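Local coordinates for malonyl CoA-acyl carrier protein transacylase (Bartonella henselae, PDB 3QAT) that probably transfers the malonyl group from malonyl-CoA to acyl carrier protein, supplying the extender unit for fatty acid biosynthesis, at residues G100-L105 with R118-R123. Sequence-based numbering, arbitrary orientation.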
loop_
_atom_site.group_PDB
_atom_site.type_symbol
_atom_site.label_atom_id
_atom_site.label_comp_id
_atom_site.label_asym_id
_atom_site.label_seq_id
_atom_site.Cartn_x
_atom_site.Cartn_y
_atom_site.Cartn_z
ATOM N N GLY A 100 0.846 -2.570 -0.417
ATOM C CA GLY A 100 -0.401 -3.313 -0.224
ATOM C C GLY A 100 -0.845 -4.111 -1.457
ATOM O O GLY A 100 -1.636 -5.031 -1.317
ATOM N N GLU A 101 -0.349 -3.765 -2.654
ATOM C CA GLU A 101 -0.656 -4.594 -3.841
ATOM C C GLU A 101 -0.097 -6.015 -3.665
ATOM O O GLU A 101 -0.721 -6.994 -4.105
ATOM C CB GLU A 101 -0.085 -3.980 -5.118
ATOM C CG GLU A 101 -0.555 -2.569 -5.397
ATOM C CD GLU A 101 -0.590 -2.260 -6.900
ATOM O OE1 GLU A 101 0.490 -2.046 -7.546
ATOM O OE2 GLU A 101 -1.701 -2.232 -7.420
ATOM N N TYR A 102 1.061 -6.132 -3.011
ATOM C CA TYR A 102 1.665 -7.421 -2.745
ATOM C C TYR A 102 0.886 -8.196 -1.711
ATOM O O TYR A 102 0.661 -9.389 -1.869
ATOM C CB TYR A 102 3.153 -7.294 -2.337
ATOM C CG TYR A 102 4.006 -6.684 -3.425
ATOM C CD1 TYR A 102 4.799 -7.495 -4.267
ATOM C CD2 TYR A 102 3.981 -5.304 -3.664
ATOM C CE1 TYR A 102 5.550 -6.955 -5.309
ATOM C CE2 TYR A 102 4.755 -4.741 -4.712
ATOM C CZ TYR A 102 5.520 -5.586 -5.526
ATOM O OH TYR A 102 6.270 -5.057 -6.551
ATOM N N SER A 103 0.439 -7.504 -0.654
ATOM C CA SER A 103 -0.437 -8.161 0.319
ATOM C C SER A 103 -1.712 -8.687 -0.340
ATOM O O SER A 103 -2.136 -9.801 -0.073
ATOM C CB SER A 103 -0.828 -7.179 1.418
ATOM O OG SER A 103 0.350 -6.559 1.937
ATOM N N ALA A 104 -2.288 -7.867 -1.204
ATOM C CA ALA A 104 -3.513 -8.222 -1.946
ATOM C C ALA A 104 -3.281 -9.459 -2.825
ATOM O O ALA A 104 -4.095 -10.392 -2.845
ATOM C CB ALA A 104 -3.932 -7.035 -2.774
ATOM N N LEU A 105 -2.156 -9.475 -3.530
ATOM C CA LEU A 105 -1.831 -10.606 -4.393
ATOM C C LEU A 105 -1.555 -11.875 -3.590
ATOM O O LEU A 105 -1.937 -12.951 -4.008
ATOM C CB LEU A 105 -0.686 -10.256 -5.354
ATOM C CG LEU A 105 -1.042 -9.238 -6.457
ATOM C CD1 LEU A 105 0.197 -8.711 -7.171
ATOM C CD2 LEU A 105 -2.027 -9.867 -7.500
ATOM N N ARG A 118 9.843 -11.998 0.796
ATOM C CA ARG A 118 11.119 -11.736 0.172
ATOM C C ARG A 118 11.012 -10.646 -0.889
ATOM O O ARG A 118 11.903 -9.801 -0.989
ATOM C CB ARG A 118 11.697 -13.037 -0.417
ATOM C CG ARG A 118 12.130 -14.041 0.659
ATOM C CD ARG A 118 12.504 -15.356 0.023
ATOM N NE ARG A 118 12.960 -16.277 1.050
ATOM C CZ ARG A 118 13.149 -17.574 0.856
ATOM N NH1 ARG A 118 12.882 -18.129 -0.329
ATOM N NH2 ARG A 118 13.590 -18.319 1.863
ATOM N N LEU A 119 9.930 -10.654 -1.654
ATOM C CA LEU A 119 9.741 -9.608 -2.667
ATOM C C LEU A 119 9.676 -8.242 -2.002
ATOM O O LEU A 119 10.247 -7.290 -2.527
ATOM C CB LEU A 119 8.461 -9.831 -3.501
ATOM C CG LEU A 119 8.502 -10.960 -4.536
ATOM C CD1 LEU A 119 7.064 -11.261 -4.956
ATOM C CD2 LEU A 119 9.354 -10.556 -5.749
ATOM N N LEU A 120 8.982 -8.147 -0.855
ATOM C CA LEU A 120 8.835 -6.848 -0.174
ATOM C C LEU A 120 10.114 -6.374 0.496
ATOM O O LEU A 120 10.397 -5.182 0.527
ATOM C CB LEU A 120 7.652 -6.856 0.809
ATOM C CG LEU A 120 6.310 -6.902 0.067
ATOM C CD1 LEU A 120 5.234 -7.107 1.106
ATOM C CD2 LEU A 120 6.083 -5.601 -0.726
ATOM N N ARG A 121 10.927 -7.317 0.969
ATOM C CA ARG A 121 12.247 -6.968 1.467
ATOM C C ARG A 121 13.156 -6.448 0.322
ATOM O O ARG A 121 13.831 -5.438 0.470
ATOM C CB ARG A 121 12.843 -8.166 2.227
ATOM C CG ARG A 121 14.318 -8.055 2.600
ATOM C CD ARG A 121 14.682 -6.807 3.401
ATOM N NE ARG A 121 13.895 -6.611 4.635
ATOM C CZ ARG A 121 14.139 -7.221 5.798
ATOM N NH1 ARG A 121 15.059 -8.182 5.910
ATOM N NH2 ARG A 121 13.413 -6.879 6.863
ATOM N N ILE A 122 13.100 -7.121 -0.829
ATOM C CA ILE A 122 13.850 -6.661 -2.020
ATOM C C ILE A 122 13.354 -5.267 -2.414
ATOM O O ILE A 122 14.163 -4.366 -2.728
ATOM C CB ILE A 122 13.690 -7.682 -3.178
ATOM C CG1 ILE A 122 14.532 -8.922 -2.858
ATOM C CG2 ILE A 122 14.124 -7.043 -4.524
ATOM C CD1 ILE A 122 14.136 -10.149 -3.725
ATOM N N ARG A 123 12.036 -5.074 -2.364
ATOM C CA ARG A 123 11.453 -3.808 -2.783
ATOM C C ARG A 123 11.901 -2.670 -1.849
ATOM O O ARG A 123 12.351 -1.612 -2.306
ATOM C CB ARG A 123 9.923 -3.941 -2.772
ATOM C CG ARG A 123 9.188 -2.819 -3.503
ATOM C CD ARG A 123 7.710 -3.205 -3.661
ATOM N NE ARG A 123 6.890 -2.176 -4.347
ATOM C CZ ARG A 123 6.273 -1.165 -3.718
ATOM N NH1 ARG A 123 6.419 -0.972 -2.390
ATOM N NH2 ARG A 123 5.523 -0.303 -4.412
HETATM O O HOH W 1 5.493 -2.484 -7.014
#
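Tyr102 reaches from segment 100-105 to three side chains of segment 118-123: Leu119, Leu120 and Arg123. The two segments run nearly antiparallel, at 170°, and their axes come within 10.7 Å at closest approach. Leu120 meets the root of the tyrosine. Its CD2 methyl lies 3.6 Å from Tyr102 CG, set obliquely to the ring, and also touches CB and CD2 of the tyrosine. Leu120 CD1 sits farther off, at Tyr102 CB. Leu119 adds a looser apolar contact, its CB 4.4 Å from Tyr102 CD1.

Arg123 takes the phenol end. Its CG is anti to the backbone N (chi1 -166°), and the chain then runs extended to NE, which carries the guanidinium across to the far half of the ring. Arg123 NE is 3.4 Å from Tyr102 CE2, with Arg123 CD beside it, near CZ and OH as well. The guanidinium and ring planes are 54° apart, too steep for a parallel stack. No direct hydrogen bond joins the segments. One water links them instead. It lies in the ring plane, at the edge, hydrogen-bonded to Tyr102 OH at 2.7 Å. It accepts a hydrogen bond from Arg123 NE at 3.0 Å.

The other guanidinium nitrogens are held by further groups. NH1 bonds Gln66, and NH2 bonds Gln256 and Ser98 OG. These bonds and the water together fix the rotation of the group. Ser98 is probably the nucleophile, on a GxSxG elbow that includes Gly100. Arg123, bonded to it, is consistent with the arginine that binds the malonyl carboxylate in relatives such as FabD.

The contact is buried and packs helix 100-107, which follows strand 93-96 of the parallel sheet, against helix 113-129. Met218 of helix 212-224 touches both Tyr102 and Arg123. Leu253 of helix 246-258 packs on Tyr102, and Met70 of helix 62-82 on Leu120.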